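Local coordinates for protein denovo NTF2 (Synthetic construct, PDB 6W40) that has no known natural function but was designed from scratch as an NTF2-like fold, probably to offer a pocket, at residues Asp25-Met30 / Glu53-Leu58; Asp32-Phe37 / His47-Glu52; Arg71-Lys76 / Glu85-Thr90; Glu99-Ile104 / Val115-Arg120. All blocks are in the same frame, centred on the assembly; numbering follows the deposited sequence.

Interaction 1. Residues Asp25-Met30 / Glu53-Leu58; sequences DAFHEM and EVVEEL
The ring of Phe27, on the short, weakly bonded helix 27-30, gathers the apolar contacts with helix 51-65. Leu58 reaches over one face of it: CD2 stands 3.7 Å from the centroid of the Phe27 ring, only 11° off the ring normal, a CH-pi contact placed over the centre. At the rim, Val55 CG2 lies in the plane of the ring, 3.8 Å from Phe27 CD2. The third methyl, Val54 CG1, approaches obliquely, 3.7 Å from Phe27 CE2, its side chain crossing that of Phe27 at about a right angle. CG anti to the backbone N (chi1 -177°) sets the root of the Phe27 ring, on a CB that points toward helix 51-65. In the NTF2-like fold, helices pack on the inner face of a curved sheet, and here both helices meet that sheet: Phe27 also touches Ile112 and Val115, while Leu58 rests on Phe37 and Ile117. An alanine in place of Phe27 would probably leave the methyls of Val54, Val55 and Leu58 facing a gap between the helices. The imidazole makes a looser apolar contact, His28 CD2 lying 4.2 Å from Val55 CG2, so that this one methyl serves both aromatic side chains. Polar chemistry enters beside the contact, where His28 NE2 hydrogen-bonds Glu52 OE2, one residue before the segment 53-58.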
# COMPACT_ATOMS: atom_id res chain seq x y z
N ASP A 25 -6.28 12.57 4.09
CA ASP A 25 -6.33 14.00 3.79
C ASP A 25 -5.69 14.30 2.44
O ASP A 25 -6.08 15.26 1.77
CB ASP A 25 -5.64 14.79 4.90
CG ASP A 25 -6.10 14.37 6.29
OD1 ASP A 25 -7.01 13.53 6.39
OD2 ASP A 25 -5.54 14.89 7.28
N ALA A 26 -4.72 13.48 2.03
CA ALA A 26 -4.07 13.62 0.73
C ALA A 26 -4.90 13.06 -0.42
O ALA A 26 -4.40 13.01 -1.55
CB ALA A 26 -2.70 12.95 0.77
N PHE A 27 -6.14 12.64 -0.15
CA PHE A 27 -7.01 12.18 -1.22
C PHE A 27 -7.34 13.29 -2.21
O PHE A 27 -7.64 12.99 -3.38
CB PHE A 27 -8.30 11.60 -0.63
CG PHE A 27 -9.24 11.03 -1.65
CD1 PHE A 27 -9.07 9.74 -2.11
CD2 PHE A 27 -10.30 11.78 -2.13
CE1 PHE A 27 -9.93 9.20 -3.05
CE2 PHE A 27 -11.17 11.25 -3.07
CZ PHE A 27 -10.98 9.96 -3.53
N HIS A 28 -7.28 14.55 -1.78
CA HIS A 28 -7.63 15.66 -2.66
C HIS A 28 -6.59 15.87 -3.74
O HIS A 28 -6.93 16.20 -4.89
CB HIS A 28 -7.82 16.93 -1.84
CG HIS A 28 -8.26 18.12 -2.64
ND1 HIS A 28 -7.39 18.90 -3.37
CD2 HIS A 28 -9.49 18.66 -2.82
CE1 HIS A 28 -8.06 19.87 -3.96
NE2 HIS A 28 -9.34 19.75 -3.65
N GLU A 29 -5.31 15.67 -3.41
CA GLU A 29 -4.24 15.92 -4.37
C GLU A 29 -4.11 14.81 -5.40
O GLU A 29 -3.47 15.02 -6.44
CB GLU A 29 -2.91 16.11 -3.64
CG GLU A 29 -2.34 14.84 -3.03
CD GLU A 29 -1.16 15.10 -2.11
OE1 GLU A 29 -1.05 16.23 -1.59
OE2 GLU A 29 -0.33 14.18 -1.92
N MET A 30 -4.69 13.63 -5.15
CA MET A 30 -4.62 12.52 -6.08
C MET A 30 -5.94 12.25 -6.79
O MET A 30 -5.99 11.37 -7.65
CB MET A 30 -4.17 11.25 -5.34
CG MET A 30 -2.83 11.36 -4.64
SD MET A 30 -2.55 9.95 -3.57
CE MET A 30 -4.07 9.96 -2.62
N GLU A 53 -17.24 17.50 -4.12
CA GLU A 53 -18.35 16.70 -3.60
C GLU A 53 -17.86 15.37 -3.04
O GLU A 53 -18.37 14.89 -2.02
CB GLU A 53 -19.39 16.46 -4.70
CG GLU A 53 -20.32 17.63 -4.96
CD GLU A 53 -21.54 17.62 -4.06
OE1 GLU A 53 -21.39 17.40 -2.84
OE2 GLU A 53 -22.66 17.81 -4.58
N VAL A 54 -16.87 14.76 -3.70
CA VAL A 54 -16.38 13.45 -3.28
C VAL A 54 -15.60 13.56 -1.97
O VAL A 54 -15.81 12.78 -1.04
CB VAL A 54 -15.54 12.81 -4.39
CG1 VAL A 54 -14.78 11.61 -3.86
CG2 VAL A 54 -16.43 12.41 -5.56
N VAL A 55 -14.69 14.54 -1.89
CA VAL A 55 -13.85 14.67 -0.70
C VAL A 55 -14.70 14.95 0.53
O VAL A 55 -14.49 14.35 1.59
CB VAL A 55 -12.79 15.77 -0.92
CG1 VAL A 55 -12.14 16.16 0.40
CG2 VAL A 55 -11.74 15.29 -1.91
N GLU A 56 -15.69 15.83 0.41
CA GLU A 56 -16.56 16.12 1.54
C GLU A 56 -17.34 14.89 1.97
O GLU A 56 -17.51 14.64 3.17
CB GLU A 56 -17.52 17.27 1.19
CG GLU A 56 -18.64 17.47 2.20
CD GLU A 56 -19.53 18.65 1.85
OE1 GLU A 56 -19.28 19.76 2.37
OE2 GLU A 56 -20.47 18.47 1.05
N GLU A 57 -17.82 14.10 1.01
CA GLU A 57 -18.58 12.90 1.35
C GLU A 57 -17.68 11.83 1.94
O GLU A 57 -18.04 11.19 2.94
CB GLU A 57 -19.32 12.37 0.12
CG GLU A 57 -20.23 11.19 0.41
CD GLU A 57 -21.38 11.56 1.33
OE1 GLU A 57 -21.86 12.71 1.27
OE2 GLU A 57 -21.81 10.69 2.13
N LEU A 58 -16.52 11.61 1.34
CA LEU A 58 -15.59 10.61 1.86
C LEU A 58 -15.14 10.95 3.27
O LEU A 58 -15.00 10.06 4.12
CB LEU A 58 -14.38 10.48 0.93
CG LEU A 58 -13.21 9.63 1.43
CD1 LEU A 58 -13.64 8.18 1.61
CD2 LEU A 58 -12.02 9.74 0.49

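Interaction 2. Residues Asp32-Phe37 / His47-Glu52; sequences DPDVKF and HRHGRE
The imidazole of His49 has the carbonyl oxygen of Val35 over one face, offset toward the rim, while Lys36 NZ and Asp34 O approach it obliquely. Lys36 NZ hydrogen-bonds His49 ND1 at 3.1 Å, lying 31° out of the ring plane; a bend at chi4 (-58°) turns the ammonium there. On the same ring, His49 NE2 packs 3.6 Å from Asp34 CB. The guanidinium of Arg51 has Pro33 CG at its edge, 3.7 Å from NH2, the two side chains lying side by side and pointing the same way. An alanine in place of Arg51 would probably leave Pro33 CG and CD without the guanidinium NH2 beside them. The backbone beneath is paired by Arg48 N to Phe37 O at 2.8 Å and by Phe37 N to Arg48 O. Beyond it, Gly50 N bonds Val35 O, and Arg51 N gives a weak bond to Pro33 O. Asp32 OD1 takes the N-H of Asp34 at 2.6 Å through its anti lone pair, an Asx turn within the type I turn Asp32-Val35. The whole is the open end of an antiparallel beta hairpin, strands 35-41 and 44-49, where Gly50 provides the N-cap position of helix 51-65.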
# COMPACT_ATOMS: atom_id res chain seq x y z
N ASP A 32 -8.93 12.84 -9.39
CA ASP A 32 -9.26 13.50 -10.64
C ASP A 32 -10.32 14.58 -10.39
O ASP A 32 -11.18 14.41 -9.53
CB ASP A 32 -9.77 12.48 -11.66
CG ASP A 32 -10.07 13.09 -13.02
OD1 ASP A 32 -11.07 13.82 -13.14
OD2 ASP A 32 -9.31 12.82 -13.98
N PRO A 33 -10.25 15.70 -11.10
CA PRO A 33 -11.29 16.74 -10.94
C PRO A 33 -12.70 16.21 -11.13
O PRO A 33 -13.64 16.74 -10.52
CB PRO A 33 -10.92 17.76 -12.02
CG PRO A 33 -9.44 17.61 -12.19
CD PRO A 33 -9.16 16.14 -11.99
N ASP A 34 -12.88 15.18 -11.95
CA ASP A 34 -14.18 14.56 -12.20
C ASP A 34 -14.25 13.17 -11.57
O ASP A 34 -14.81 12.24 -12.16
CB ASP A 34 -14.46 14.49 -13.69
CG ASP A 34 -14.47 15.85 -14.35
OD1 ASP A 34 -15.02 16.80 -13.76
OD2 ASP A 34 -13.92 15.97 -15.47
N VAL A 35 -13.68 13.02 -10.37
CA VAL A 35 -13.69 11.73 -9.70
C VAL A 35 -15.12 11.35 -9.32
O VAL A 35 -15.92 12.20 -8.91
CB VAL A 35 -12.77 11.76 -8.47
CG1 VAL A 35 -13.21 12.86 -7.50
CG2 VAL A 35 -12.74 10.41 -7.77
N LYS A 36 -15.45 10.07 -9.48
CA LYS A 36 -16.74 9.54 -9.08
C LYS A 36 -16.60 8.76 -7.78
O LYS A 36 -15.57 8.13 -7.52
CB LYS A 36 -17.34 8.65 -10.16
CG LYS A 36 -17.94 9.40 -11.33
CD LYS A 36 -18.69 8.46 -12.26
CE LYS A 36 -19.48 9.23 -13.29
NZ LYS A 36 -20.45 10.16 -12.64
N PHE A 37 -17.67 8.78 -6.98
CA PHE A 37 -17.67 8.13 -5.67
C PHE A 37 -19.06 7.56 -5.43
O PHE A 37 -20.05 8.29 -5.46
CB PHE A 37 -17.31 9.13 -4.57
CG PHE A 37 -17.11 8.50 -3.22
CD1 PHE A 37 -16.63 7.20 -3.10
CD2 PHE A 37 -17.40 9.21 -2.07
CE1 PHE A 37 -16.45 6.63 -1.86
CE2 PHE A 37 -17.22 8.64 -0.82
CZ PHE A 37 -16.74 7.35 -0.72
N HIS A 47 -24.19 8.50 -4.45
CA HIS A 47 -23.40 8.76 -5.65
C HIS A 47 -23.01 10.23 -5.67
O HIS A 47 -23.89 11.10 -5.61
CB HIS A 47 -24.19 8.40 -6.92
CG HIS A 47 -24.41 6.93 -7.10
ND1 HIS A 47 -23.67 6.17 -7.97
CD2 HIS A 47 -25.30 6.09 -6.51
CE1 HIS A 47 -24.10 4.92 -7.92
NE2 HIS A 47 -25.08 4.84 -7.04
N ARG A 48 -21.71 10.51 -5.74
CA ARG A 48 -21.21 11.87 -5.81
C ARG A 48 -20.29 12.01 -7.01
O ARG A 48 -19.68 11.04 -7.46
CB ARG A 48 -20.45 12.27 -4.53
CG ARG A 48 -21.06 11.73 -3.24
CD ARG A 48 -22.47 12.26 -3.00
NE ARG A 48 -22.48 13.55 -2.32
CZ ARG A 48 -23.54 14.06 -1.71
NH1 ARG A 48 -24.68 13.38 -1.69
NH2 ARG A 48 -23.47 15.25 -1.12
N HIS A 49 -20.19 13.24 -7.52
CA HIS A 49 -19.32 13.55 -8.65
C HIS A 49 -18.65 14.89 -8.42
O HIS A 49 -19.23 15.80 -7.83
CB HIS A 49 -20.10 13.57 -9.97
CG HIS A 49 -19.22 13.73 -11.18
ND1 HIS A 49 -18.78 12.67 -11.93
CD2 HIS A 49 -18.70 14.84 -11.76
CE1 HIS A 49 -18.03 13.11 -12.92
NE2 HIS A 49 -17.97 14.42 -12.84
N GLY A 50 -17.41 15.01 -8.91
CA GLY A 50 -16.62 16.20 -8.70
C GLY A 50 -15.69 16.05 -7.51
O GLY A 50 -16.04 15.40 -6.52
N ARG A 51 -14.50 16.65 -7.57
CA ARG A 51 -13.51 16.43 -6.52
C ARG A 51 -13.99 16.96 -5.18
O ARG A 51 -13.75 16.34 -4.14
CB ARG A 51 -12.18 17.09 -6.90
CG ARG A 51 -11.00 16.59 -6.07
CD ARG A 51 -9.82 17.56 -6.12
NE ARG A 51 -9.37 17.83 -7.48
CZ ARG A 51 -8.19 18.38 -7.78
NH1 ARG A 51 -7.35 18.70 -6.80
NH2 ARG A 51 -7.85 18.60 -9.04
N GLU A 52 -14.69 18.10 -5.17
CA GLU A 52 -15.12 18.70 -3.92
C GLU A 52 -16.29 17.95 -3.30
O GLU A 52 -16.34 17.77 -2.07
CB GLU A 52 -15.48 20.17 -4.13
CG GLU A 52 -14.34 21.01 -4.69
CD GLU A 52 -13.11 21.00 -3.81
OE1 GLU A 52 -13.25 20.84 -2.57
OE2 GLU A 52 -11.99 21.15 -4.34

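Interaction 3. Residues Arg71-Lys76 / Glu85-Thr90; sequences RIHDIK and EGRWET
His73 lays its imidazole over the opposite strand: Gly86 CA sits above the centre of the ring, 3.9 Å from its centroid, in a CH-pi contact, and Arg87 N lies over the same face nearer the rim. Beside them, His73 NE2 is 3.7 Å from Arg87 CB. His73 CG, anti to the carbonyl carbon (chi1 -60°), lies 3.9 Å from Gly86 CA. In the backbone, Glu85 O accepts two N-H groups, from His73 N at 2.8 Å and Asp74 N at 3.0 Å, both in its carbonyl plane. Two residues facing one make this a classic beta bulge, at which strand 67-72 turns a corner into strand 74-78, both paired with strand 81-90; such bulges help bend the sheet of NTF2-like folds. Gly86 fits here, since a CB would clash with Arg71 O. Arg71 and Arg87 pair regularly before the bulge, Arg71 N to Arg87 O at 2.7 Å, and Glu85 N closes the bulge by bonding Asp74 O. Further out, Asp74 OD2 stands 4.5 Å from Glu85 OE2, a proximity of like charges that the salt bridge from Lys76 NZ to Asp74 OD2 probably eases. The far end of Arg87 is held by Asp100, while Ile72 packs on Met20 of the second subunit.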
# COMPACT_ATOMS: atom_id res chain seq x y z
N ARG A 71 -7.28 -2.35 7.57
CA ARG A 71 -6.63 -3.64 7.76
C ARG A 71 -6.93 -4.53 6.56
O ARG A 71 -8.04 -5.05 6.43
CB ARG A 71 -7.11 -4.29 9.06
CG ARG A 71 -6.54 -5.67 9.31
CD ARG A 71 -5.03 -5.64 9.43
NE ARG A 71 -4.60 -4.88 10.60
CZ ARG A 71 -4.42 -5.41 11.81
NH1 ARG A 71 -4.64 -6.70 12.01
NH2 ARG A 71 -4.03 -4.64 12.82
N ILE A 72 -5.93 -4.71 5.70
CA ILE A 72 -6.14 -5.33 4.40
C ILE A 72 -6.12 -6.85 4.53
O ILE A 72 -5.23 -7.42 5.17
CB ILE A 72 -5.07 -4.85 3.40
CG1 ILE A 72 -5.24 -3.36 3.14
CG2 ILE A 72 -5.15 -5.65 2.11
CD1 ILE A 72 -4.15 -2.78 2.27
N HIS A 73 -7.11 -7.50 3.92
CA HIS A 73 -7.16 -8.96 3.84
C HIS A 73 -6.68 -9.49 2.50
O HIS A 73 -5.95 -10.49 2.46
CB HIS A 73 -8.59 -9.45 4.10
CG HIS A 73 -9.13 -9.08 5.44
ND1 HIS A 73 -10.45 -9.29 5.80
CD2 HIS A 73 -8.53 -8.52 6.52
CE1 HIS A 73 -10.63 -8.86 7.04
NE2 HIS A 73 -9.49 -8.39 7.50
N ASP A 74 -7.07 -8.85 1.39
CA ASP A 74 -6.61 -9.26 0.07
C ASP A 74 -6.68 -8.07 -0.87
O ASP A 74 -7.51 -7.18 -0.71
CB ASP A 74 -7.45 -10.43 -0.48
CG ASP A 74 -6.82 -11.06 -1.71
OD1 ASP A 74 -5.69 -10.68 -2.07
OD2 ASP A 74 -7.46 -11.94 -2.31
N ILE A 75 -5.78 -8.07 -1.86
CA ILE A 75 -5.70 -7.00 -2.85
C ILE A 75 -5.42 -7.62 -4.21
O ILE A 75 -4.59 -8.53 -4.33
CB ILE A 75 -4.61 -5.97 -2.50
CG1 ILE A 75 -5.07 -5.06 -1.36
CG2 ILE A 75 -4.25 -5.12 -3.71
CD1 ILE A 75 -4.14 -3.90 -1.10
N LYS A 76 -6.13 -7.14 -5.23
CA LYS A 76 -5.91 -7.55 -6.61
C LYS A 76 -5.69 -6.32 -7.47
O LYS A 76 -6.43 -5.34 -7.35
CB LYS A 76 -7.09 -8.37 -7.14
CG LYS A 76 -7.17 -9.78 -6.56
CD LYS A 76 -5.98 -10.61 -7.00
CE LYS A 76 -5.98 -11.98 -6.34
NZ LYS A 76 -5.82 -11.87 -4.86
N GLU A 85 -10.16 -5.93 -0.22
CA GLU A 85 -11.08 -6.46 0.78
C GLU A 85 -10.38 -6.41 2.13
O GLU A 85 -9.26 -6.92 2.27
CB GLU A 85 -11.49 -7.90 0.45
CG GLU A 85 -11.94 -8.11 -0.98
CD GLU A 85 -12.41 -9.53 -1.24
OE1 GLU A 85 -13.61 -9.81 -1.04
OE2 GLU A 85 -11.57 -10.38 -1.61
N GLY A 86 -11.02 -5.78 3.10
CA GLY A 86 -10.40 -5.59 4.40
C GLY A 86 -11.37 -5.29 5.52
O GLY A 86 -12.55 -5.65 5.47
N ARG A 87 -10.86 -4.61 6.55
CA ARG A 87 -11.60 -4.33 7.77
C ARG A 87 -11.12 -3.00 8.32
O ARG A 87 -9.92 -2.70 8.25
CB ARG A 87 -11.41 -5.46 8.79
CG ARG A 87 -12.44 -5.53 9.91
CD ARG A 87 -12.37 -6.89 10.59
NE ARG A 87 -13.13 -6.94 11.84
CZ ARG A 87 -14.38 -7.37 11.95
NH1 ARG A 87 -15.04 -7.78 10.87
NH2 ARG A 87 -14.98 -7.38 13.13
N TRP A 88 -12.04 -2.20 8.86
CA TRP A 88 -11.68 -0.86 9.30
C TRP A 88 -10.67 -0.91 10.44
O TRP A 88 -10.74 -1.76 11.33
CB TRP A 88 -12.92 -0.09 9.77
CG TRP A 88 -13.84 0.39 8.67
CD1 TRP A 88 -15.20 0.24 8.62
CD2 TRP A 88 -13.48 1.11 7.48
NE1 TRP A 88 -15.70 0.82 7.48
CE2 TRP A 88 -14.66 1.35 6.76
CE3 TRP A 88 -12.26 1.57 6.96
CZ2 TRP A 88 -14.67 2.03 5.55
CZ3 TRP A 88 -12.28 2.24 5.75
CH2 TRP A 88 -13.47 2.47 5.06
N GLU A 89 -9.72 0.02 10.40
CA GLU A 89 -8.81 0.28 11.52
C GLU A 89 -9.29 1.57 12.17
O GLU A 89 -8.92 2.67 11.77
CB GLU A 89 -7.36 0.39 11.05
CG GLU A 89 -6.39 0.75 12.16
CD GLU A 89 -5.00 1.06 11.64
OE1 GLU A 89 -4.62 0.49 10.59
OE2 GLU A 89 -4.29 1.86 12.28
N THR A 90 -10.14 1.43 13.18
CA THR A 90 -10.77 2.57 13.82
C THR A 90 -9.98 3.03 15.03
O THR A 90 -9.07 2.35 15.51
CB THR A 90 -12.21 2.23 14.22
OG1 THR A 90 -12.19 1.25 15.26
CG2 THR A 90 -12.97 1.68 13.03

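Interaction 4. Residues Glu99-Ile104 / Val115-Arg120; sequences EDVELI and VRIIIR
Arg116 N and Ile104 O form the shortest hydrogen bond between these strands, at 2.8 Å, and Ile104 N returns the pairing to Arg116 O. Two residues along, Glu102 and Ile118 repeat it, with Glu102 N to Ile118 O and Ile118 N to Glu102 O both at 3.0 Å. All four donors lie in the planes of the carbonyls they meet. Between and beside these pairs the CA-H groups of Val101, Leu103, Val115 and Ile117 also point at carbonyl oxygens, as at Leu103 CA, 3.3 Å from Arg116 O.

The two faces of the sheet differ in chemistry. On one, Ile117 bridges two neighbours: its CG1 is 3.9 Å from Leu103 CD2, the side chains lying side by side and pointing the same way, while its CG2 meets Val101 CG2. Ile117 CG2 is placed there anti to the backbone N, with CG1 beside that N (chi1 -67°). Val101 CG2 also faces Ile119 CG1, and Ile119 CG2 lies 3.3 Å from Glu99 OE1, an oxygen whose hydrogen bond comes from Trp65 NE1. Helix 51-65 covers this face through Leu58, Leu61 and Trp65.

On the other face Ile104 CB and Arg116 CB are 4.1 Å apart, and the extended Arg116 chain takes its guanidinium on to a salt bridge with Asp40. This hairpin of the NTF2-like sheet thus has one face wholly apolar at Val101, Leu103, Ile117 and Ile119, and another that mixes Ile104 and Ile118 with charged Glu102 and Arg116: backbone bonds fix its register, and the apolar face offers the helix a surface for packing.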
# COMPACT_ATOMS: atom_id res chain seq x y z
N GLU A 99 -16.09 -2.75 10.77
CA GLU A 99 -16.92 -3.45 9.80
C GLU A 99 -16.12 -3.82 8.56
O GLU A 99 -15.16 -3.14 8.19
CB GLU A 99 -18.14 -2.61 9.43
CG GLU A 99 -19.13 -2.42 10.57
CD GLU A 99 -20.16 -1.35 10.28
OE1 GLU A 99 -19.99 -0.63 9.27
OE2 GLU A 99 -21.13 -1.23 11.05
N ASP A 100 -16.53 -4.91 7.92
CA ASP A 100 -15.88 -5.34 6.69
C ASP A 100 -16.18 -4.36 5.56
O ASP A 100 -17.30 -3.85 5.44
CB ASP A 100 -16.35 -6.75 6.30
CG ASP A 100 -15.92 -7.80 7.31
OD1 ASP A 100 -15.41 -7.43 8.38
OD2 ASP A 100 -16.10 -9.00 7.01
N VAL A 101 -15.18 -4.11 4.72
CA VAL A 101 -15.28 -3.10 3.67
C VAL A 101 -14.56 -3.61 2.43
O VAL A 101 -13.51 -4.25 2.52
CB VAL A 101 -14.70 -1.75 4.14
CG1 VAL A 101 -13.24 -1.89 4.54
CG2 VAL A 101 -14.87 -0.68 3.06
N GLU A 102 -15.15 -3.34 1.27
CA GLU A 102 -14.51 -3.58 -0.02
C GLU A 102 -14.34 -2.24 -0.72
O GLU A 102 -15.28 -1.43 -0.76
CB GLU A 102 -15.33 -4.53 -0.89
CG GLU A 102 -14.73 -4.79 -2.26
CD GLU A 102 -15.56 -5.74 -3.10
OE1 GLU A 102 -16.48 -6.37 -2.55
OE2 GLU A 102 -15.28 -5.85 -4.31
N LEU A 103 -13.14 -1.99 -1.25
CA LEU A 103 -12.84 -0.72 -1.90
C LEU A 103 -12.33 -0.98 -3.31
O LEU A 103 -11.48 -1.85 -3.51
CB LEU A 103 -11.81 0.09 -1.10
CG LEU A 103 -12.21 0.41 0.34
CD1 LEU A 103 -11.61 -0.60 1.30
CD2 LEU A 103 -11.81 1.83 0.70
N ILE A 104 -12.86 -0.23 -4.27
CA ILE A 104 -12.45 -0.32 -5.66
C ILE A 104 -12.01 1.06 -6.11
O ILE A 104 -12.80 2.01 -6.08
CB ILE A 104 -13.58 -0.86 -6.55
CG1 ILE A 104 -13.94 -2.29 -6.13
CG2 ILE A 104 -13.17 -0.82 -8.02
CD1 ILE A 104 -15.25 -2.77 -6.68
N VAL A 115 -13.94 5.88 -7.14
CA VAL A 115 -13.84 5.14 -5.89
C VAL A 115 -15.19 4.51 -5.60
O VAL A 115 -16.22 5.19 -5.68
CB VAL A 115 -13.41 6.04 -4.71
CG1 VAL A 115 -13.35 5.23 -3.42
CG2 VAL A 115 -12.07 6.69 -5.00
N ARG A 116 -15.19 3.23 -5.27
CA ARG A 116 -16.39 2.54 -4.81
C ARG A 116 -16.11 1.93 -3.44
O ARG A 116 -15.06 1.30 -3.24
CB ARG A 116 -16.84 1.45 -5.79
CG ARG A 116 -18.12 0.76 -5.35
CD ARG A 116 -18.66 -0.20 -6.39
NE ARG A 116 -19.97 -0.71 -6.02
CZ ARG A 116 -20.67 -1.60 -6.72
NH1 ARG A 116 -20.17 -2.09 -7.85
NH2 ARG A 116 -21.86 -2.00 -6.29
N ILE A 117 -17.04 2.11 -2.51
CA ILE A 117 -16.90 1.61 -1.15
C ILE A 117 -18.18 0.88 -0.79
O ILE A 117 -19.27 1.44 -0.88
CB ILE A 117 -16.60 2.74 -0.15
CG1 ILE A 117 -15.21 3.32 -0.43
CG2 ILE A 117 -16.70 2.22 1.28
CD1 ILE A 117 -14.81 4.44 0.50
N ILE A 118 -18.05 -0.38 -0.38
CA ILE A 118 -19.17 -1.24 -0.02
C ILE A 118 -18.97 -1.71 1.41
O ILE A 118 -17.94 -2.33 1.72
CB ILE A 118 -19.32 -2.43 -0.98
CG1 ILE A 118 -19.46 -1.93 -2.42
CG2 ILE A 118 -20.50 -3.29 -0.59
CD1 ILE A 118 -19.36 -3.02 -3.46
N ILE A 119 -19.93 -1.41 2.27
CA ILE A 119 -19.87 -1.77 3.68
C ILE A 119 -21.08 -2.63 4.01
O ILE A 119 -22.22 -2.23 3.76
CB ILE A 119 -19.82 -0.53 4.59
CG1 ILE A 119 -18.68 0.40 4.18
CG2 ILE A 119 -19.68 -0.93 6.04
CD1 ILE A 119 -18.61 1.68 4.98
N ARG A 120 -20.83 -3.81 4.58
CA ARG A 120 -21.90 -4.68 5.04
C ARG A 120 -21.86 -4.82 6.56
O ARG A 120 -20.79 -4.69 7.17
CB ARG A 120 -21.82 -6.06 4.38
CG ARG A 120 -21.94 -6.05 2.87
CD ARG A 120 -22.46 -7.39 2.37
NE ARG A 120 -21.79 -8.51 3.02
CZ ARG A 120 -22.21 -9.77 2.96
NH1 ARG A 120 -23.30 -10.07 2.27
NH2 ARG A 120 -21.54 -10.72 3.59
OXT ARG A 120 -22.87 -5.06 7.20

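In the fold
The principle illustrated is a curved sheet wrapped round helices, with shared residues tying one contact to the next. Interactions 1 and 2 both use helix 51-65, their centres 9 Å apart, and meet where Val54 CG2 lies 3.4 Å from Val35 O. Strand 111-119 connects them to interaction 4: Phe27 CZ packs 3.7 Å from Val115 CG2, and Lys36 O lies 2.8 Å from Val115 N. Interaction 3 joins interaction 4 through Gly86 N and Val101 O, 3.0 Å apart, and the packing of Trp88 CZ2 on Val101 CG2, 3.7 Å apart. Interactions 2 and 3 stay about 23 Å apart, centre to centre. In NTF2-like proteins the pocket commonly lies between sheet and helices, probably its place in this design too.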